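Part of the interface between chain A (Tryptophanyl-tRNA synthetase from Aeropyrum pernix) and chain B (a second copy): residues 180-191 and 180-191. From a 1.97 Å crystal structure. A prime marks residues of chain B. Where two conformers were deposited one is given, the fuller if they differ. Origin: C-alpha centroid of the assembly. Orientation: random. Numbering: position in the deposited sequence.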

ATOM      1  N   GLU A 180      -9.472   1.138  16.475  1.00 59.87           N
ATOM      2  CA  GLU A 180      -8.439   2.182  16.219  1.00 59.90           C
ATOM      3  C   GLU A 180      -7.610   2.005  14.968  1.00 57.92           C
ATOM      4  O   GLU A 180      -7.001   0.970  14.721  1.00 59.70           O
ATOM      5  CB  GLU A 180      -7.501   2.346  17.411  1.00 61.36           C
ATOM      6  CG  GLU A 180      -8.223   2.734  18.714  1.00 66.37           C
ATOM      7  CD  GLU A 180      -8.384   4.256  18.888  1.00 72.58           C
ATOM      8  OE1 GLU A 180      -7.559   4.868  19.630  1.00 73.29           O
ATOM      9  OE2 GLU A 180      -9.337   4.819  18.285  1.00 74.18           O
ATOM     10  N   LEU A 181      -7.554   3.049  14.178  1.00 55.16           N
ATOM     11  CA  LEU A 181      -7.050   2.939  12.832  1.00 51.81           C
ATOM     12  C   LEU A 181      -5.602   3.346  12.558  1.00 49.53           C
ATOM     13  O   LEU A 181      -5.337   4.438  11.940  1.00 50.48           O
ATOM     14  CB  LEU A 181      -7.932   3.762  11.966  1.00 52.33           C
ATOM     15  CG  LEU A 181      -9.204   3.089  11.529  1.00 52.21           C
ATOM     16  CD1 LEU A 181      -9.363   3.715  10.165  1.00 56.51           C
ATOM     17  CD2 LEU A 181      -9.113   1.519  11.444  1.00 54.86           C
ATOM     18  N   THR A 182      -4.662   2.479  12.946  1.00 43.99           N
ATOM     19  CA  THR A 182      -3.263   2.811  12.815  1.00 39.14           C
ATOM     20  C   THR A 182      -2.963   2.778  11.300  1.00 36.88           C
ATOM     21  O   THR A 182      -3.710   2.141  10.536  1.00 35.74           O
ATOM     22  CB  THR A 182      -2.344   1.790  13.606  1.00 40.16           C
ATOM     23  OG1 THR A 182      -2.480   0.456  13.058  1.00 36.03           O
ATOM     24  CG2 THR A 182      -2.687   1.770  15.146  1.00 42.03           C
ATOM     25  N   PRO A 183      -1.899   3.466  10.856  1.00 34.37           N
ATOM     26  CA  PRO A 183      -1.519   3.209   9.455  1.00 33.04           C
ATOM     27  C   PRO A 183      -1.392   1.704   9.125  1.00 31.19           C
ATOM     28  O   PRO A 183      -1.866   1.241   8.041  1.00 30.45           O
ATOM     29  CB  PRO A 183      -0.208   3.978   9.309  1.00 31.56           C
ATOM     30  CG  PRO A 183      -0.400   5.195  10.390  1.00 36.14           C
ATOM     31  CD  PRO A 183      -1.010   4.450  11.525  1.00 34.45           C
ATOM     32  N   ALA A 184      -0.788   0.930  10.029  1.00 31.32           N
ATOM     33  CA  ALA A 184      -0.636  -0.533   9.754  1.00 30.47           C
ATOM     34  C   ALA A 184      -1.970  -1.281   9.624  1.00 31.14           C
ATOM     35  O   ALA A 184      -2.089  -2.143   8.750  1.00 29.01           O
ATOM     36  CB  ALA A 184       0.314  -1.249  10.840  1.00 31.57           C
ATOM     37  N   LYS A 185      -2.966  -1.018  10.515  1.00 29.35           N
ATOM     38  CA  LYS A 185      -4.226  -1.702  10.413  1.00 29.95           C
ATOM     39  C   LYS A 185      -4.975  -1.238   9.200  1.00 29.89           C
ATOM     40  O   LYS A 185      -5.722  -1.992   8.593  1.00 29.15           O
ATOM     41  CB  LYS A 185      -5.091  -1.483  11.710  1.00 31.97           C
ATOM     42  CG  LYS A 185      -4.438  -2.325  12.913  1.00 37.52           C
ATOM     43  CD  LYS A 185      -5.016  -1.946  14.289  1.00 41.56           C
ATOM     44  CE  LYS A 185      -6.446  -2.229  14.348  1.00 46.68           C
ATOM     45  NZ  LYS A 185      -7.077  -1.509  15.561  1.00 55.90           N
ATOM     46  N   MET A 186      -4.765  -0.013   8.789  1.00 29.21           N
ATOM     47  CA  MET A 186      -5.389   0.482   7.591  1.00 30.54           C
ATOM     48  C   MET A 186      -4.819  -0.256   6.409  1.00 28.35           C
ATOM     49  O   MET A 186      -5.516  -0.758   5.607  1.00 28.94           O
ATOM     50  CB  MET A 186      -5.312   1.980   7.233  0.70 22.20           C
ATOM     51  CG  MET A 186      -5.746   2.937   8.368  0.70 42.34           C
ATOM     52  SD  MET A 186      -6.124   4.637   7.876  0.70 70.81           S
ATOM     53  CE  MET A 186      -4.591   5.556   8.078  0.70237.19           C
ATOM     54  N   MET A 187      -3.523  -0.311   6.331  1.00 28.02           N
ATOM     55  CA  MET A 187      -2.874  -1.074   5.248  1.00 29.33           C
ATOM     56  C   MET A 187      -3.339  -2.540   5.271  1.00 28.72           C
ATOM     57  O   MET A 187      -3.619  -3.165   4.212  1.00 28.21           O
ATOM     58  CB  MET A 187      -1.368  -0.936   5.377  1.00 29.99           C
ATOM     59  CG  MET A 187      -0.581  -1.736   4.332  1.00 37.11           C
ATOM     60  SD  MET A 187      -0.607  -0.831   2.725  1.00 47.75           S
ATOM     61  CE  MET A 187      -0.092   0.689   3.285  1.00 39.78           C
ATOM     62  N   ALA A 188      -3.367  -3.149   6.454  1.00 28.56           N
ATOM     63  CA  ALA A 188      -3.763  -4.572   6.486  1.00 27.49           C
ATOM     64  C   ALA A 188      -5.160  -4.842   5.959  1.00 28.45           C
ATOM     65  O   ALA A 188      -5.429  -5.886   5.344  1.00 29.20           O
ATOM     66  CB  ALA A 188      -3.637  -5.104   7.920  1.00 30.12           C
ATOM     67  N   SER A 189      -6.091  -3.937   6.271  1.00 28.90           N
ATOM     68  CA  SER A 189      -7.441  -4.106   5.816  1.00 28.95           C
ATOM     69  C   SER A 189      -7.543  -4.050   4.266  1.00 26.56           C
ATOM     70  O   SER A 189      -8.178  -4.888   3.636  1.00 25.88           O
ATOM     71  CB  SER A 189      -8.296  -3.038   6.480  1.00 30.41           C
ATOM     72  OG  SER A 189      -9.578  -3.172   5.938  1.00 36.94           O
ATOM     73  N   LEU A 190      -6.912  -3.067   3.653  1.00 26.24           N
ATOM     74  CA  LEU A 190      -6.886  -3.013   2.166  1.00 27.07           C
ATOM     75  C   LEU A 190      -6.170  -4.230   1.577  1.00 25.53           C
ATOM     76  O   LEU A 190      -6.543  -4.717   0.516  1.00 25.53           O
ATOM     77  CB  LEU A 190      -6.183  -1.751   1.638  1.00 25.92           C
ATOM     78  CG  LEU A 190      -6.696  -0.377   2.133  1.00 30.15           C
ATOM     79  CD1 LEU A 190      -5.785   0.777   1.696  1.00 33.32           C
ATOM     80  CD2 LEU A 190      -8.076  -0.105   1.625  1.00 36.36           C
ATOM     81  N   THR A 191      -5.106  -4.677   2.230  1.00 26.24           N
ATOM     82  CA  THR A 191      -4.276  -5.777   1.651  1.00 25.20           C
ATOM     83  C   THR A 191      -5.112  -7.060   1.737  1.00 25.65           C
ATOM     84  O   THR A 191      -5.101  -7.906   0.867  1.00 23.89           O
ATOM     85  CB  THR A 191      -2.922  -5.893   2.474  1.00 25.24           C
ATOM     86  OG1 THR A 191      -2.186  -4.664   2.324  1.00 24.67           O
ATOM     87  CG2 THR A 191      -2.028  -6.989   1.962  1.00 26.83           C
TER
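Chain B, residues 180-191: ELTPAKMMASLT

Chain B presents to chain A the same segment that chain A presents to it, the two copies being related by an exact two-fold axis. In each copy, residues 180-182 form a loop that leads into a helix running from residue 183 through 191 and beyond. The helix of chain B crosses that of chain A at -103°, close to perpendicular, with the axes 10.4 Å apart at closest approach. The register follows the symmetry: the CA atoms of Met187 and Met187′ lie 7.8 Å apart, while Pro183 CA lies 6.7 Å from Met186′ CA, and Met186 CA is equally far from Pro183′ CA.

Met186′ covers the most surface, and its CA-to-CB bond points toward chain A. With chi1 in m and chi2 in t, the side chain extends to the start of the opposing helix, where its SD lies 4.1 Å from Pro183 CA and its CE lies 4.2 Å from Leu181 O. The symmetry-related Met186 makes the same approach to Pro183′ and Leu181′. The two methionines meet in the same space, and in the given conformers Met186 SD and Met186′ CE are only 0.7 Å apart. Such a separation cannot be a physical contact. Two conformers were deposited for this residue, and the two given here cannot be occupied at once, so in any one dimer at least one of the two methionines must adopt another conformation.

Met187′ forms the second part of the contact. Its CA-to-CB bond points sideways, but with chi1 in t and both chi2 and chi3 in p the end of the side chain comes nearer to chain A. Its CE lies 3.7 Å from Met187 CE and 3.6 Å from Leu190 CD1. Leu190′, directed toward chain A, returns the latter contact, with its CD1 3.6 Å from Met187 CE. These four side chains thus pack as an apolar cluster at van der Waals distance.

No hydrogen bond joins the two stretches, which together bury 425 Å² in a contact between largely apolar side chains. Several polar groups instead bond within their own chain. Thr182′, whose CA-to-CB bond points away from chain A, caps the helix by accepting from Lys185′ N at its OG1, at 3.0 Å. Lys185′ NZ donates to Glu180′ O at 2.6 Å, tying the preceding loop to the first turn, and Thr191′ OG1 donates to Met187′ O at 2.8 Å, one turn back along the helix.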

ATOM      1  N   GLU B 180      -6.608  15.670   8.558  1.00 59.87           N
ATOM      2  CA  GLU B 180      -7.490  14.469   8.580  1.00 59.90           C
ATOM      3  C   GLU B 180      -7.008  13.275   7.790  1.00 57.92           C
ATOM      4  O   GLU B 180      -6.698  13.349   6.605  1.00 59.70           O
ATOM      5  CB  GLU B 180      -8.910  14.808   8.138  1.00 61.36           C
ATOM      6  CG  GLU B 180      -9.587  15.881   9.012  1.00 66.37           C
ATOM      7  CD  GLU B 180     -10.321  15.296  10.232  1.00 72.58           C
ATOM      8  OE1 GLU B 180     -11.575  15.133  10.159  1.00 73.29           O
ATOM      9  OE2 GLU B 180      -9.635  15.011  11.251  1.00 74.18           O
ATOM     10  N   LEU B 181      -6.977  12.140   8.445  1.00 55.16           N
ATOM     11  CA  LEU B 181      -6.279  10.994   7.919  1.00 51.81           C
ATOM     12  C   LEU B 181      -7.085   9.916   7.194  1.00 49.53           C
ATOM     13  O   LEU B 181      -7.312   8.785   7.752  1.00 50.48           O
ATOM     14  CB  LEU B 181      -5.572  10.353   9.057  1.00 52.33           C
ATOM     15  CG  LEU B 181      -4.250  10.974   9.417  1.00 52.21           C
ATOM     16  CD1 LEU B 181      -3.512   9.742   9.878  1.00 56.51           C
ATOM     17  CD2 LEU B 181      -3.516  11.682   8.216  1.00 54.86           C
ATOM     18  N   THR B 182      -7.476  10.208   5.949  1.00 43.99           N
ATOM     19  CA  THR B 182      -8.318   9.295   5.215  1.00 39.14           C
ATOM     20  C   THR B 182      -7.426   8.081   4.873  1.00 36.88           C
ATOM     21  O   THR B 182      -6.188   8.206   4.873  1.00 35.74           O
ATOM     22  CB  THR B 182      -8.903   9.967   3.904  1.00 40.16           C
ATOM     23  OG1 THR B 182      -7.831  10.323   2.996  1.00 36.03           O
ATOM     24  CG2 THR B 182      -9.764  11.246   4.239  1.00 42.03           C
ATOM     25  N   PRO B 183      -8.030   6.914   4.603  1.00 34.37           N
ATOM     26  CA  PRO B 183      -7.158   5.861   4.053  1.00 33.04           C
ATOM     27  C   PRO B 183      -6.304   6.341   2.857  1.00 31.19           C
ATOM     28  O   PRO B 183      -5.079   6.018   2.770  1.00 30.45           O
ATOM     29  CB  PRO B 183      -8.144   4.752   3.692  1.00 31.56           C
ATOM     30  CG  PRO B 183      -9.345   4.991   4.781  1.00 36.14           C
ATOM     31  CD  PRO B 183      -9.443   6.477   4.748  1.00 34.45           C
ATOM     32  N   ALA B 184      -6.906   7.113   1.948  1.00 31.32           N
ATOM     33  CA  ALA B 184      -6.124   7.599   0.770  1.00 30.47           C
ATOM     34  C   ALA B 184      -4.944   8.509   1.140  1.00 31.14           C
ATOM     35  O   ALA B 184      -3.876   8.379   0.537  1.00 29.01           O
ATOM     36  CB  ALA B 184      -7.070   8.312  -0.322  1.00 31.57           C
ATOM     37  N   LYS B 185      -5.125   9.477   2.082  1.00 29.35           N
ATOM     38  CA  LYS B 185      -4.037  10.339   2.451  1.00 29.95           C
ATOM     39  C   LYS B 185      -2.998   9.573   3.212  1.00 29.89           C
ATOM     40  O   LYS B 185      -1.814   9.871   3.139  1.00 29.15           O
ATOM     41  CB  LYS B 185      -4.551  11.561   3.300  1.00 31.97           C
ATOM     42  CG  LYS B 185      -5.354  12.561   2.331  1.00 37.52           C
ATOM     43  CD  LYS B 185      -6.156  13.624   3.103  1.00 41.56           C
ATOM     44  CE  LYS B 185      -5.269  14.475   3.890  1.00 46.68           C
ATOM     45  NZ  LYS B 185      -6.087  15.269   4.933  1.00 55.90           N
ATOM     46  N   MET B 186      -3.399   8.547   3.920  1.00 29.21           N
ATOM     47  CA  MET B 186      -2.454   7.717   4.619  1.00 30.54           C
ATOM     48  C   MET B 186      -1.615   6.982   3.608  1.00 28.35           C
ATOM     49  O   MET B 186      -0.441   6.986   3.667  1.00 28.94           O
ATOM     50  CB  MET B 186      -2.943   6.650   5.619  0.70 22.20           C
ATOM     51  CG  MET B 186      -3.927   7.175   6.692  0.70 42.34           C
ATOM     52  SD  MET B 186      -4.164   6.118   8.141  0.70 70.81           S
ATOM     53  CE  MET B 186      -5.583   5.079   7.761  0.70237.19           C
ATOM     54  N   MET B 187      -2.258   6.355   2.669  1.00 28.02           N
ATOM     55  CA  MET B 187      -1.520   5.668   1.592  1.00 29.33           C
ATOM     56  C   MET B 187      -0.598   6.657   0.858  1.00 28.72           C
ATOM     57  O   MET B 187       0.578   6.346   0.523  1.00 28.21           O
ATOM     58  CB  MET B 187      -2.511   4.992   0.662  1.00 29.99           C
ATOM     59  CG  MET B 187      -1.859   4.288  -0.533  1.00 37.11           C
ATOM     60  SD  MET B 187      -1.155   2.675   0.019  1.00 47.75           S
ATOM     61  CE  MET B 187      -2.532   2.055   0.801  1.00 39.78           C
ATOM     62  N   ALA B 188      -1.116   7.836   0.525  1.00 28.56           N
ATOM     63  CA  ALA B 188      -0.258   8.777  -0.225  1.00 27.49           C
ATOM     64  C   ALA B 188       1.008   9.183   0.505  1.00 28.45           C
ATOM     65  O   ALA B 188       2.065   9.404  -0.107  1.00 29.20           O
ATOM     66  CB  ALA B 188      -1.071  10.027  -0.591  1.00 30.12           C
ATOM     67  N   SER B 189       0.892   9.372   1.822  1.00 28.90           N
ATOM     68  CA  SER B 189       2.037   9.756   2.598  1.00 28.95           C
ATOM     69  C   SER B 189       3.136   8.657   2.595  1.00 26.56           C
ATOM     70  O   SER B 189       4.312   8.930   2.382  1.00 25.88           O
ATOM     71  CB  SER B 189       1.561  10.079   4.005  1.00 30.41           C
ATOM     72  OG  SER B 189       2.711  10.351   4.753  1.00 36.94           O
ATOM     73  N   LEU B 190       2.753   7.416   2.823  1.00 26.24           N
ATOM     74  CA  LEU B 190       3.739   6.305   2.735  1.00 27.07           C
ATOM     75  C   LEU B 190       4.309   6.177   1.321  1.00 25.53           C
ATOM     76  O   LEU B 190       5.473   5.837   1.149  1.00 25.53           O
ATOM     77  CB  LEU B 190       3.126   4.947   3.120  1.00 25.92           C
ATOM     78  CG  LEU B 190       2.435   4.832   4.500  1.00 30.15           C
ATOM     79  CD1 LEU B 190       1.695   3.500   4.673  1.00 33.32           C
ATOM     80  CD2 LEU B 190       3.428   4.964   5.611  1.00 36.36           C
ATOM     81  N   THR B 191       3.473   6.386   0.313  1.00 26.24           N
ATOM     82  CA  THR B 191       3.918   6.152  -1.094  1.00 25.20           C
ATOM     83  C   THR B 191       4.919   7.264  -1.436  1.00 25.65           C
ATOM     84  O   THR B 191       5.905   7.068  -2.117  1.00 23.89           O
ATOM     85  CB  THR B 191       2.650   6.178  -2.051  1.00 25.24           C
ATOM     86  OG1 THR B 191       1.775   5.096  -1.684  1.00 24.67           O
ATOM     87  CG2 THR B 191       3.013   5.961  -3.495  1.00 26.83           C
TER